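Local structure of benzoylformate Decarboxylase (Polynucleobacter necessarius, 4K9Q) at residues 252-257 with 278-283; 343-348 with 356-361; 351-356 with 377-382; 461-466 with 524-529. The protein probably catalyses the decarboxylation of benzoylformate to benzaldehyde, using bound thiamine diphosphate and a magnesium ion. One frame throughout, in Å; residues are numbered along the deposited sequence.

Contact 1: 252-257 with 278-283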
loop_
_atom_site.group_PDB
_atom_site.type_symbol
_atom_site.label_atom_id
_atom_site.label_comp_id
_atom_site.label_asym_id
_atom_site.label_seq_id
_atom_site.Cartn_x
_atom_site.Cartn_y
_atom_site.Cartn_z
ATOM N N SER A 252 -1.607 -5.373 32.820
ATOM C CA SER A 252 -1.718 -5.496 31.369
ATOM C C SER A 252 -1.322 -6.860 30.786
ATOM O O SER A 252 -1.063 -6.978 29.584
ATOM C CB SER A 252 -0.925 -4.372 30.692
ATOM O OG SER A 252 0.418 -4.374 31.137
ATOM N N GLY A 253 -1.291 -7.893 31.626
ATOM C CA GLY A 253 -1.142 -9.253 31.132
ATOM C C GLY A 253 -2.487 -9.972 31.128
ATOM O O GLY A 253 -3.356 -9.674 31.939
ATOM N N ILE A 254 -2.658 -10.934 30.224
ATOM C CA ILE A 254 -3.903 -11.688 30.158
ATOM C C ILE A 254 -4.241 -12.344 31.496
ATOM O O ILE A 254 -5.320 -12.136 32.044
ATOM C CB ILE A 254 -3.842 -12.763 29.055
ATOM C CG1 ILE A 254 -3.822 -12.083 27.681
ATOM C CG2 ILE A 254 -5.036 -13.693 29.163
ATOM C CD1 ILE A 254 -3.448 -13.010 26.525
ATOM N N GLY A 255 -3.297 -13.117 32.026
ATOM C CA GLY A 255 -3.513 -13.826 33.276
ATOM C C GLY A 255 -3.572 -12.934 34.503
ATOM O O GLY A 255 -4.266 -13.254 35.472
ATOM N N SER A 256 -2.840 -11.821 34.486
ATOM C CA SER A 256 -2.835 -10.924 35.638
ATOM C C SER A 256 -4.124 -10.103 35.711
ATOM O O SER A 256 -4.702 -9.935 36.785
ATOM C CB SER A 256 -1.605 -10.005 35.640
ATOM O OG SER A 256 -1.585 -9.154 34.502
ATOM N N LEU A 257 -4.583 -9.602 34.568
ATOM C CA LEU A 257 -5.841 -8.862 34.536
ATOM C C LEU A 257 -6.982 -9.797 34.968
ATOM O O LEU A 257 -7.810 -9.433 35.806
ATOM C CB LEU A 257 -6.095 -8.270 33.138
ATOM C CG LEU A 257 -7.247 -7.269 33.004
ATOM C CD1 LEU A 257 -7.049 -6.419 31.756
ATOM C CD2 LEU A 257 -8.606 -7.983 32.973
ATOM N N TYR A 278 0.087 -5.886 27.269
ATOM C CA TYR A 278 1.460 -5.550 26.906
ATOM C C TYR A 278 2.388 -6.759 27.086
ATOM O O TYR A 278 2.762 -7.396 26.099
ATOM C CB TYR A 278 1.941 -4.309 27.674
ATOM C CG TYR A 278 3.342 -3.858 27.326
ATOM C CD1 TYR A 278 3.943 -4.239 26.127
ATOM C CD2 TYR A 278 4.061 -3.056 28.195
ATOM C CE1 TYR A 278 5.232 -3.832 25.812
ATOM C CE2 TYR A 278 5.346 -2.635 27.888
ATOM C CZ TYR A 278 5.925 -3.030 26.696
ATOM O OH TYR A 278 7.207 -2.614 26.389
ATOM N N PRO A 279 2.735 -7.109 28.336
ATOM C CA PRO A 279 3.537 -8.319 28.531
ATOM C C PRO A 279 2.714 -9.559 28.238
ATOM O O PRO A 279 1.490 -9.535 28.387
ATOM C CB PRO A 279 3.870 -8.273 30.025
ATOM C CG PRO A 279 2.715 -7.559 30.626
ATOM C CD PRO A 279 2.336 -6.504 29.620
ATOM N N TRP A 280 3.385 -10.628 27.818
ATOM C CA TRP A 280 2.730 -11.914 27.660
ATOM C C TRP A 280 2.673 -12.624 29.011
ATOM O O TRP A 280 3.708 -12.963 29.590
ATOM C CB TRP A 280 3.455 -12.770 26.613
ATOM C CG TRP A 280 3.034 -14.203 26.616
ATOM C CD1 TRP A 280 3.792 -15.288 26.987
ATOM C CD2 TRP A 280 1.747 -14.720 26.256
ATOM N NE1 TRP A 280 3.055 -16.442 26.863
ATOM C CE2 TRP A 280 1.798 -16.121 26.416
ATOM C CE3 TRP A 280 0.559 -14.134 25.802
ATOM C CZ2 TRP A 280 0.706 -16.941 26.144
ATOM C CZ3 TRP A 280 -0.523 -14.950 25.535
ATOM C CH2 TRP A 280 -0.443 -16.338 25.706
ATOM N N ILE A 281 1.457 -12.805 29.512
ATOM C CA ILE A 281 1.213 -13.541 30.745
ATOM C C ILE A 281 0.037 -14.465 30.465
ATOM O O ILE A 281 -1.112 -14.022 30.363
ATOM C CB ILE A 281 0.897 -12.609 31.922
ATOM C CG1 ILE A 281 2.085 -11.683 32.204
ATOM C CG2 ILE A 281 0.589 -13.418 33.179
ATOM C CD1 ILE A 281 1.869 -10.760 33.377
ATOM N N ALA A 282 0.329 -15.752 30.307
ATOM C CA ALA A 282 -0.686 -16.704 29.884
ATOM C C ALA A 282 -1.847 -16.770 30.872
ATOM O O ALA A 282 -1.670 -16.627 32.084
ATOM C CB ALA A 282 -0.075 -18.085 29.687
ATOM N N GLY A 283 -3.040 -16.966 30.334
ATOM C CA GLY A 283 -4.214 -17.191 31.152
ATOM C C GLY A 283 -5.469 -17.106 30.314
ATOM O O GLY A 283 -5.422 -17.277 29.092
HETATM O O HOH W 1 -0.564 -11.107 28.095
#
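In the central, Rossmann-like domain, Ser-252, the N-cap Gly-253 and the first turn of helix 254-260 are bound to the irregular run from Tyr-278 to Gly-283. Two backbone hydrogen bonds join the segments. Tyr-278 N donates to Ser-252 O at 2.8 Å, and Gly-255 N donates to Ile-281 O at 2.9 Å. The second donor stands above the carbonyl plane, 39° out of it. A water bridges the segments between the two bonds. It donates to Pro-279 O at 2.6 Å and accepts from Ile-254 N and Ile-281 N, each at 3.0 Å. Gly-255 CA and Gly-283 CA are 4.0 Å apart.

The side chains close the flanks. Ile-254 CD1 meets Trp-280 CZ3 at 3.6 Å, and the two groups cross obliquely. On the other flank, Ile-281 places CG1 beside its own backbone N (chi1 -62°), and CG1 lies against Gly-253 CA. Ile-281 CD1, anti at chi2, lies 4.0 Å from both Gly-253 CA and Ser-256 OG. An alanine in place of Ile-281 would probably open a gap against Gly-253 and Ser-256 where CG1, CG2 and CD1 now pack. Ser-256 OG is also hydrogen-bonded to Thr-251. Tyr-278 points its ring away from this helix, and its OH bonds to Ser-26 of the second subunit. The polar part of the join is thus main chain: the first turn's N-H groups of Ile-254 and Gly-255 are satisfied by the water and by Ile-281 O, and the glycines let the backbones come close.

Contact 2: 343-348 with 356-361; sequences EDRTAM and LEVLKE
Glu-343 opens the contact with its backbone. Its N donates to Glu-357 OE2 at 2.8 Å, on the syn lone pair of that oxygen. Its carbonyl oxygen accepts a hydrogen bond from a water. The same water donates to Glu-357 OE1 at 2.6 Å and accepts from Arg-345 NE at 2.9 Å. The Glu-343 side chain turns away and folds back, and OE1 accepts from Asp-344 N.

Asp-344 shapes the loop. Its OD1 accepts from Thr-346 N at 2.9 Å and from the Thr-346 hydroxyl. This makes an Asx turn inside a type I beta turn.

Arg-345 carries most of the contact. Its chain is extended from CG to NE and reaches Glu-361 tip to tip. NH1 donates to Glu-361 OE2 at 2.8 Å and NH2 to Glu-361 OE1 at 3.0 Å. Both oxygens lie close to the guanidinium plane, although the carboxylate is turned 41° from it. NH2 also makes a weak bond to Glu-357 OE1 at 3.4 Å, where the two planes are 77° apart. Val-358 CG2 sits over one face of the guanidinium, 3.7 Å from NH1.

Glu-357 has a further partner, since its OE2 also accepts from His-353 ND1. Leu-501 of helix 501-513 touches both Arg-345 and Val-358. The two acids are one helical turn apart on helix 352-361, and together they probably offset the arginine's charge. Arg-345, Glu-357 and Glu-361 thus form a salt-bridge network that ties the preceding loop to one side of that helix, away from the cofactor site.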
loop_
_atom_site.group_PDB
_atom_site.type_symbol
_atom_site.label_atom_id
_atom_site.label_comp_id
_atom_site.label_asym_id
_atom_site.label_seq_id
_atom_site.Cartn_x
_atom_site.Cartn_y
_atom_site.Cartn_z
ATOM N N GLU A 343 6.346 6.348 51.683
ATOM C CA GLU A 343 7.680 5.811 51.445
ATOM C C GLU A 343 8.655 6.333 52.504
ATOM O O GLU A 343 8.424 7.377 53.113
ATOM C CB GLU A 343 8.145 6.203 50.031
ATOM C CG GLU A 343 9.531 5.713 49.618
ATOM C CD GLU A 343 9.657 4.197 49.626
ATOM O OE1 GLU A 343 10.010 3.634 50.687
ATOM O OE2 GLU A 343 9.423 3.568 48.565
ATOM N N ASP A 344 9.734 5.586 52.718
ATOM C CA ASP A 344 10.812 5.986 53.620
ATOM C C ASP A 344 11.618 7.138 53.016
ATOM O O ASP A 344 12.409 6.936 52.092
ATOM C CB ASP A 344 11.720 4.778 53.881
ATOM C CG ASP A 344 12.774 5.047 54.937
ATOM O OD1 ASP A 344 12.982 6.223 55.309
ATOM O OD2 ASP A 344 13.413 4.071 55.375
ATOM N N ARG A 345 11.425 8.344 53.542
ATOM C CA ARG A 345 12.086 9.528 53.004
ATOM C C ARG A 345 13.519 9.654 53.481
ATOM O O ARG A 345 14.255 10.538 53.033
ATOM C CB ARG A 345 11.310 10.793 53.370
ATOM C CG ARG A 345 9.906 10.799 52.803
ATOM C CD ARG A 345 9.250 12.142 52.948
ATOM N NE ARG A 345 7.850 12.060 52.556
ATOM C CZ ARG A 345 7.091 13.112 52.275
ATOM N NH1 ARG A 345 7.603 14.332 52.333
ATOM N NH2 ARG A 345 5.819 12.936 51.937
ATOM N N THR A 346 13.911 8.785 54.401
ATOM C CA THR A 346 15.268 8.825 54.926
ATOM C C THR A 346 16.217 8.037 54.026
ATOM O O THR A 346 17.436 8.150 54.150
ATOM C CB THR A 346 15.351 8.286 56.375
ATOM O OG1 THR A 346 15.235 6.859 56.383
ATOM C CG2 THR A 346 14.266 8.893 57.245
ATOM N N ALA A 347 15.656 7.252 53.112
ATOM C CA ALA A 347 16.470 6.376 52.277
ATOM C C ALA A 347 17.207 7.170 51.204
ATOM O O ALA A 347 16.667 8.119 50.627
ATOM C CB ALA A 347 15.620 5.256 51.651
ATOM N N MET A 348 18.460 6.788 50.982
ATOM C CA MET A 348 19.293 7.352 49.926
ATOM C C MET A 348 19.996 6.190 49.248
ATOM O O MET A 348 20.457 5.270 49.922
ATOM C CB MET A 348 20.335 8.308 50.502
ATOM C CG MET A 348 19.859 9.724 50.648
ATOM S SD MET A 348 19.954 10.647 49.101
ATOM C CE MET A 348 19.475 12.268 49.696
ATOM N N LEU A 356 7.621 11.378 44.316
ATOM C CA LEU A 356 6.248 11.638 43.897
ATOM C C LEU A 356 5.400 12.251 45.015
ATOM O O LEU A 356 4.646 13.198 44.777
ATOM C CB LEU A 356 5.599 10.363 43.369
ATOM C CG LEU A 356 6.142 9.856 42.032
ATOM C CD1 LEU A 356 5.776 8.404 41.863
ATOM C CD2 LEU A 356 5.636 10.719 40.860
ATOM N N GLU A 357 5.523 11.716 46.227
ATOM C CA GLU A 357 4.818 12.273 47.383
ATOM C C GLU A 357 5.161 13.739 47.618
ATOM O O GLU A 357 4.282 14.544 47.929
ATOM C CB GLU A 357 5.141 11.484 48.647
ATOM C CG GLU A 357 4.519 10.100 48.707
ATOM C CD GLU A 357 4.982 9.354 49.937
ATOM O OE1 GLU A 357 4.743 9.870 51.050
ATOM O OE2 GLU A 357 5.606 8.276 49.794
ATOM N N VAL A 358 6.441 14.082 47.485
ATOM C CA VAL A 358 6.880 15.468 47.646
ATOM C C VAL A 358 6.256 16.376 46.583
ATOM O O VAL A 358 5.827 17.495 46.865
ATOM C CB VAL A 358 8.419 15.578 47.645
ATOM C CG1 VAL A 358 8.856 17.035 47.593
ATOM C CG2 VAL A 358 8.968 14.895 48.887
ATOM N N LEU A 359 6.180 15.888 45.351
ATOM C CA LEU A 359 5.545 16.676 44.305
ATOM C C LEU A 359 4.053 16.853 44.600
ATOM O O LEU A 359 3.526 17.962 44.524
ATOM C CB LEU A 359 5.738 16.018 42.944
ATOM C CG LEU A 359 7.164 15.907 42.432
ATOM C CD1 LEU A 359 7.160 15.169 41.101
ATOM C CD2 LEU A 359 7.761 17.292 42.272
ATOM N N LYS A 360 3.385 15.762 44.955
ATOM C CA LYS A 360 1.951 15.806 45.228
ATOM C C LYS A 360 1.615 16.792 46.358
ATOM O O LYS A 360 0.747 17.660 46.203
ATOM C CB LYS A 360 1.431 14.394 45.533
ATOM C CG LYS A 360 -0.007 14.327 45.996
ATOM C CD LYS A 360 -0.967 14.807 44.928
ATOM C CE LYS A 360 -2.385 14.883 45.480
ATOM N NZ LYS A 360 -3.387 15.180 44.425
ATOM N N GLU A 361 2.322 16.681 47.478
ATOM C CA GLU A 361 1.979 17.478 48.655
ATOM C C GLU A 361 2.290 18.963 48.486
ATOM O O GLU A 361 1.841 19.782 49.286
ATOM C CB GLU A 361 2.648 16.915 49.916
ATOM C CG GLU A 361 4.146 17.059 49.939
ATOM C CD GLU A 361 4.809 16.219 51.026
ATOM O OE1 GLU A 361 4.120 15.397 51.676
ATOM O OE2 GLU A 361 6.030 16.377 51.221
HETATM O O HOH W 2 6.641 9.463 52.817
#

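Contact 3: 351-356 with 377-382; sequences RPHAVL and VPLMQD
Leu-379 packs against Pro-352, His-353 and Leu-356 where two helices of the cofactor-binding alpha/beta fold meet. Helices 352-361 and 377-383 flank strand 368-372 in the chain. Their short segments here run in the same general direction, at 36°, with axes 9.4 Å apart at closest approach.

The tight part is apolar. Leu-379 CD1 touches Pro-352 CG at 3.6 Å. Its CB touches Leu-356 CD1 at 3.6 Å, and these two leucines cross at about a right angle. Leu-356 CD1 also lies 3.6 Å from Met-380 N, so it reaches the backbone of the second helix. Leu-379 CD2 comes to the edge of the His-353 ring, 4.0 Å from CD2 of the histidine. Leu-356 also packs on Phe-454 of strand 449-455.

The looser side is polar and leads to the partly exposed Asp-382. One side-chain hydrogen bond spans it. His-353 places CG anti to its backbone N (chi1 -164°), and its ring tip turns toward the second helix. ND1 is bonded to Glu-357, so the imidazole is held at both nitrogens and is probably protonated. Asp-382 is held as well, by Arg-385 at OD1 and by Thr-341 N at OD2. An alanine in place of His-353 would probably leave Asp-382 and Glu-357 each short of one donor and open a gap beside Leu-379 CD2. His-353 NE2 gives its proton to the anti lone pair of Asp-382 OD2 at 2.9 Å, and that oxygen lies 4° out of the ring plane.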
loop_
_atom_site.group_PDB
_atom_site.type_symbol
_atom_site.label_atom_id
_atom_site.label_comp_id
_atom_site.label_asym_id
_atom_site.label_seq_id
_atom_site.Cartn_x
_atom_site.Cartn_y
_atom_site.Cartn_z
ATOM N N ARG A 351 14.113 7.471 46.692
ATOM C CA ARG A 351 13.150 6.526 46.147
ATOM C C ARG A 351 12.034 7.264 45.421
ATOM O O ARG A 351 11.497 8.249 45.926
ATOM C CB ARG A 351 12.582 5.664 47.268
ATOM C CG ARG A 351 13.653 4.812 47.935
ATOM C CD ARG A 351 13.073 3.995 49.049
ATOM N NE ARG A 351 14.101 3.223 49.736
ATOM C CZ ARG A 351 13.854 2.433 50.775
ATOM N NH1 ARG A 351 12.617 2.325 51.239
ATOM N NH2 ARG A 351 14.841 1.757 51.348
ATOM N N PRO A 352 11.670 6.786 44.222
ATOM C CA PRO A 352 10.689 7.518 43.412
ATOM C C PRO A 352 9.313 7.734 44.069
ATOM O O PRO A 352 8.714 8.780 43.811
ATOM C CB PRO A 352 10.582 6.671 42.134
ATOM C CG PRO A 352 11.090 5.316 42.511
ATOM C CD PRO A 352 12.148 5.562 43.556
ATOM N N HIS A 353 8.820 6.801 44.885
ATOM C CA HIS A 353 7.533 7.027 45.549
ATOM C C HIS A 353 7.642 8.259 46.463
ATOM O O HIS A 353 6.709 9.053 46.556
ATOM C CB HIS A 353 7.086 5.794 46.344
ATOM C CG HIS A 353 5.633 5.799 46.722
ATOM N ND1 HIS A 353 5.111 6.639 47.684
ATOM C CD2 HIS A 353 4.598 5.039 46.287
ATOM C CE1 HIS A 353 3.817 6.402 47.819
ATOM N NE2 HIS A 353 3.482 5.434 46.983
ATOM N N ALA A 354 8.782 8.434 47.124
ATOM C CA ALA A 354 8.934 9.594 48.001
ATOM C C ALA A 354 9.030 10.876 47.184
ATOM O O ALA A 354 8.464 11.900 47.556
ATOM C CB ALA A 354 10.145 9.434 48.903
ATOM N N VAL A 355 9.753 10.818 46.067
ATOM C CA VAL A 355 9.831 11.953 45.152
ATOM C C VAL A 355 8.419 12.361 44.719
ATOM O O VAL A 355 8.057 13.541 44.763
ATOM C CB VAL A 355 10.705 11.634 43.916
ATOM C CG1 VAL A 355 10.618 12.760 42.879
ATOM C CG2 VAL A 355 12.152 11.413 44.342
ATOM N N LEU A 356 7.621 11.378 44.316
ATOM C CA LEU A 356 6.248 11.638 43.897
ATOM C C LEU A 356 5.400 12.251 45.015
ATOM O O LEU A 356 4.646 13.198 44.777
ATOM C CB LEU A 356 5.599 10.363 43.369
ATOM C CG LEU A 356 6.142 9.856 42.032
ATOM C CD1 LEU A 356 5.776 8.404 41.863
ATOM C CD2 LEU A 356 5.636 10.719 40.860
ATOM N N VAL A 377 5.215 4.112 36.919
ATOM C CA VAL A 377 3.765 4.232 36.729
ATOM C C VAL A 377 2.906 3.761 37.929
ATOM O O VAL A 377 1.999 4.481 38.358
ATOM C CB VAL A 377 3.318 3.586 35.400
ATOM C CG1 VAL A 377 1.792 3.506 35.321
ATOM C CG2 VAL A 377 3.897 4.393 34.238
ATOM N N PRO A 378 3.183 2.561 38.477
ATOM C CA PRO A 378 2.355 2.133 39.615
ATOM C C PRO A 378 2.495 3.069 40.819
ATOM O O PRO A 378 1.520 3.311 41.539
ATOM C CB PRO A 378 2.901 0.731 39.948
ATOM C CG PRO A 378 3.573 0.276 38.678
ATOM C CD PRO A 378 4.162 1.530 38.089
ATOM N N LEU A 379 3.691 3.607 41.035
ATOM C CA LEU A 379 3.898 4.534 42.138
ATOM C C LEU A 379 3.104 5.818 41.903
ATOM O O LEU A 379 2.486 6.357 42.817
ATOM C CB LEU A 379 5.391 4.842 42.312
ATOM C CG LEU A 379 6.296 3.610 42.315
ATOM C CD1 LEU A 379 7.750 4.008 42.531
ATOM C CD2 LEU A 379 5.845 2.616 43.372
ATOM N N MET A 380 3.120 6.306 40.665
ATOM C CA MET A 380 2.363 7.494 40.314
ATOM C C MET A 380 0.873 7.271 40.545
ATOM O O MET A 380 0.174 8.143 41.055
ATOM C CB MET A 380 2.615 7.868 38.851
ATOM C CG MET A 380 1.819 9.073 38.401
ATOM S SD MET A 380 1.793 9.271 36.602
ATOM C CE MET A 380 0.848 7.826 36.122
ATOM N N GLN A 381 0.386 6.095 40.165
ATOM C CA GLN A 381 -1.014 5.753 40.351
ATOM C C GLN A 381 -1.398 5.712 41.836
ATOM O O GLN A 381 -2.532 6.009 42.191
ATOM C CB GLN A 381 -1.323 4.435 39.648
ATOM C CG GLN A 381 -1.261 4.592 38.135
ATOM C CD GLN A 381 -1.299 3.276 37.389
ATOM O OE1 GLN A 381 -1.034 2.218 37.951
ATOM N NE2 GLN A 381 -1.619 3.343 36.101
ATOM N N ASP A 382 -0.448 5.378 42.703
ATOM C CA ASP A 382 -0.736 5.364 44.138
ATOM C C ASP A 382 -0.817 6.779 44.697
ATOM O O ASP A 382 -1.622 7.066 45.586
ATOM C CB ASP A 382 0.335 4.595 44.910
ATOM C CG ASP A 382 -0.064 4.349 46.360
ATOM O OD1 ASP A 382 -1.192 3.866 46.582
ATOM O OD2 ASP A 382 0.743 4.644 47.270
#

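Contact 4: 461-466 with 524-529. With TPP (thiamine diphosphate), chain D.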
loop_
_atom_site.group_PDB
_atom_site.type_symbol
_atom_site.label_atom_id
_atom_site.label_comp_id
_atom_site.label_asym_id
_atom_site.label_seq_id
_atom_site.Cartn_x
_atom_site.Cartn_y
_atom_site.Cartn_z
ATOM N N ILE A 461 12.591 0.177 32.994
ATOM C CA ILE A 461 11.515 -0.768 32.757
ATOM C C ILE A 461 11.972 -1.903 31.844
ATOM O O ILE A 461 11.435 -3.006 31.921
ATOM C CB ILE A 461 10.242 -0.096 32.230
ATOM C CG1 ILE A 461 9.055 -1.063 32.380
ATOM C CG2 ILE A 461 10.422 0.324 30.794
ATOM C CD1 ILE A 461 7.704 -0.460 32.107
ATOM N N LEU A 462 12.968 -1.654 30.996
ATOM C CA LEU A 462 13.495 -2.754 30.174
ATOM C C LEU A 462 14.237 -3.797 31.016
ATOM O O LEU A 462 14.280 -4.976 30.656
ATOM C CB LEU A 462 14.391 -2.244 29.048
ATOM C CG LEU A 462 13.729 -1.318 28.023
ATOM C CD1 LEU A 462 14.684 -0.986 26.888
ATOM C CD2 LEU A 462 12.429 -1.920 27.494
ATOM N N LYS A 463 14.818 -3.377 32.133
ATOM C CA LYS A 463 15.443 -4.341 33.043
ATOM C C LYS A 463 14.368 -5.113 33.806
ATOM O O LYS A 463 14.550 -6.284 34.129
ATOM C CB LYS A 463 16.413 -3.647 34.010
ATOM C CG LYS A 463 17.642 -3.048 33.325
ATOM C CD LYS A 463 18.638 -2.505 34.337
ATOM C CE LYS A 463 19.821 -1.856 33.637
ATOM N NZ LYS A 463 20.814 -1.320 34.621
ATOM N N GLN A 464 13.252 -4.448 34.093
ATOM C CA GLN A 464 12.112 -5.109 34.719
ATOM C C GLN A 464 11.596 -6.188 33.774
ATOM O O GLN A 464 11.291 -7.303 34.190
ATOM C CB GLN A 464 10.999 -4.106 35.028
ATOM C CG GLN A 464 11.362 -3.080 36.108
ATOM C CD GLN A 464 10.250 -2.082 36.396
ATOM O OE1 GLN A 464 9.713 -1.436 35.489
ATOM N NE2 GLN A 464 9.899 -1.950 37.671
ATOM N N PHE A 465 11.495 -5.847 32.495
ATOM C CA PHE A 465 11.076 -6.819 31.491
ATOM C C PHE A 465 12.071 -7.958 31.318
ATOM O O PHE A 465 11.675 -9.104 31.116
ATOM C CB PHE A 465 10.877 -6.133 30.143
ATOM C CG PHE A 465 9.458 -5.846 29.824
ATOM C CD1 PHE A 465 8.655 -6.831 29.279
ATOM C CD2 PHE A 465 8.918 -4.597 30.066
ATOM C CE1 PHE A 465 7.324 -6.574 28.966
ATOM C CE2 PHE A 465 7.586 -4.331 29.763
ATOM C CZ PHE A 465 6.792 -5.324 29.212
ATOM N N ALA A 466 13.360 -7.644 31.365
ATOM C CA ALA A 466 14.386 -8.663 31.189
ATOM C C ALA A 466 14.276 -9.706 32.301
ATOM O O ALA A 466 14.579 -10.881 32.092
ATOM C CB ALA A 466 15.775 -8.038 31.183
ATOM N N ILE A 524 17.612 9.179 41.320
ATOM C CA ILE A 524 16.909 8.209 42.140
ATOM C C ILE A 524 17.668 6.895 42.164
ATOM O O ILE A 524 18.594 6.679 41.374
ATOM C CB ILE A 524 15.459 7.970 41.652
ATOM C CG1 ILE A 524 15.449 7.505 40.189
ATOM C CG2 ILE A 524 14.628 9.249 41.836
ATOM C CD1 ILE A 524 14.111 6.922 39.734
ATOM N N THR A 525 17.272 6.023 43.081
ATOM C CA THR A 525 17.820 4.685 43.147
ATOM C C THR A 525 17.686 3.991 41.796
ATOM O O THR A 525 16.728 4.243 41.044
ATOM C CB THR A 525 17.111 3.866 44.233
ATOM O OG1 THR A 525 17.649 2.540 44.269
ATOM C CG2 THR A 525 15.607 3.820 43.968
ATOM N N LYS A 526 18.667 3.142 41.493
ATOM C CA LYS A 526 18.666 2.332 40.283
ATOM C C LYS A 526 17.925 1.028 40.526
ATOM O O LYS A 526 17.639 0.286 39.582
ATOM C CB LYS A 526 20.097 2.052 39.808
ATOM C CG LYS A 526 20.911 3.306 39.502
ATOM C CD LYS A 526 22.349 2.970 39.116
ATOM C CE LYS A 526 22.559 2.933 37.603
ATOM N NZ LYS A 526 21.856 1.812 36.911
ATOM N N GLU A 527 17.607 0.746 41.788
ATOM C CA GLU A 527 16.847 -0.449 42.109
ATOM C C GLU A 527 15.466 -0.302 41.501
ATOM O O GLU A 527 14.935 0.807 41.404
ATOM C CB GLU A 527 16.759 -0.686 43.620
ATOM C CG GLU A 527 18.114 -0.881 44.305
ATOM C CD GLU A 527 18.973 -1.958 43.652
ATOM O OE1 GLU A 527 18.425 -3.007 43.257
ATOM O OE2 GLU A 527 20.200 -1.755 43.533
ATOM N N LEU A 528 14.894 -1.422 41.081
ATOM C CA LEU A 528 13.609 -1.410 40.398
ATOM C C LEU A 528 12.657 -2.417 41.028
ATOM O O LEU A 528 13.030 -3.560 41.303
ATOM C CB LEU A 528 13.796 -1.738 38.911
ATOM C CG LEU A 528 14.600 -0.750 38.057
ATOM C CD1 LEU A 528 15.196 -1.464 36.857
ATOM C CD2 LEU A 528 13.713 0.413 37.601
ATOM N N LYS A 529 11.428 -1.976 41.258
ATOM C CA LYS A 529 10.380 -2.867 41.724
ATOM C C LYS A 529 9.994 -3.822 40.599
ATOM O O LYS A 529 10.410 -3.637 39.453
ATOM C CB LYS A 529 9.178 -2.049 42.199
ATOM C CG LYS A 529 9.494 -1.215 43.435
ATOM C CD LYS A 529 8.447 -0.156 43.695
ATOM C CE LYS A 529 8.865 0.739 44.859
ATOM N NZ LYS A 529 9.056 -0.041 46.115
HETATM N "N1'" TPP D . 11.774 3.555 21.389
HETATM C "C2'" TPP D . 10.533 4.167 21.308
HETATM C CM2 TPP D . 10.292 5.267 20.317
HETATM N "N3'" TPP D . 9.491 3.766 22.123
HETATM C "C4'" TPP D . 9.685 2.755 23.031
HETATM N "N4'" TPP D . 8.673 2.363 23.803
HETATM C "C5'" TPP D . 10.941 2.158 23.146
HETATM C "C6'" TPP D . 11.989 2.544 22.312
HETATM C "C7'" TPP D . 11.153 1.047 24.141
HETATM N N3 TPP D . 11.178 1.418 25.550
HETATM C C2 TPP D . 10.121 1.246 26.429
HETATM S S1 TPP D . 10.436 1.713 27.938
HETATM C C5 TPP D . 11.940 2.143 27.532
HETATM C C4 TPP D . 12.259 1.932 26.194
HETATM C CM4 TPP D . 13.584 2.242 25.543
HETATM C C6 TPP D . 12.803 2.674 28.642
HETATM C C7 TPP D . 12.310 3.956 29.293
HETATM O O7 TPP D . 13.383 4.390 30.096
HETATM P PA TPP D . 13.258 5.684 31.042
HETATM O O1A TPP D . 12.534 6.765 30.293
HETATM O O2A TPP D . 14.614 6.138 31.480
HETATM O O3A TPP D . 12.262 5.218 32.214
HETATM P PB TPP D . 12.547 4.194 33.421
HETATM O O1B TPP D . 12.020 2.867 32.981
HETATM O O2B TPP D . 11.769 4.724 34.605
HETATM O O3B TPP D . 14.011 4.086 33.704
#
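Gln-464 and Lys-463 meet Leu-528 and Lys-529 where helix 460-468 faces the segment that leaves strand 517-523. The helix follows the GDG...N motif that binds magnesium and diphosphate in thiamine diphosphate enzymes. Leu-528 lies against the helix. Its CD1 touches Lys-463 CB at 3.8 Å, and its CB touches Gln-464 CG at 3.9 Å. The Gln-464 and Leu-528 side chains cross at about a right angle.

Gln-464 extends beyond CG, and NE2 hydrogen-bonds to Lys-529 O from above the carbonyl plane, 43° out of it. The distance of 2.5 Å is very short, so its exact length is doubtful.

Lys-463 NZ and Lys-526 NZ lie 4.0 Å apart. Lys-526 is bent at its outer end, where chi4 (-68°) places NZ. Both ammonium groups have a salt bridge to Glu-458, a magnesium ligand, and Lys-463 has another to Asp-478. These acids probably offset the repulsion. Ser-375, which hydrogen-bonds the cofactor, touches Gln-464. Glu-29 of the second subunit packs on Leu-462, Phe-465 and Ala-466.

The first turn of the same helix helps hold the cofactor. Leu-462 CD1 lies 3.7 Å from CM4 of the thiazolium. At the start of the helix, Ile-461 N donates to O1B of the diphosphate at 2.7 Å.

Overall arrangement
Contact 4 is the one at the cofactor: its 461-466 segment binds thiamine diphosphate directly, and the Leu-528 side chain is about 7 Å from the magnesium ion. Contact 1 adjoins it, with Tyr-278 CE2 3.3 Å from Phe-465 CZ, and brings the Tyr-278 side chain about 5 Å from the cofactor. Both contacts touch the second subunit. Contact 3 borders contact 4 on another flank, where Leu-379 CD2 is 3.8 Å from Lys-529 CD. Contacts 2 and 3 share Leu-356 and helix 352-361, and their centres are 8 Å apart. Glu-343 OE1 and Arg-351 NH1 form a salt bridge between them at 3.0 Å. Contacts 1 and 2 are the farthest apart, with centres 31 Å from each other.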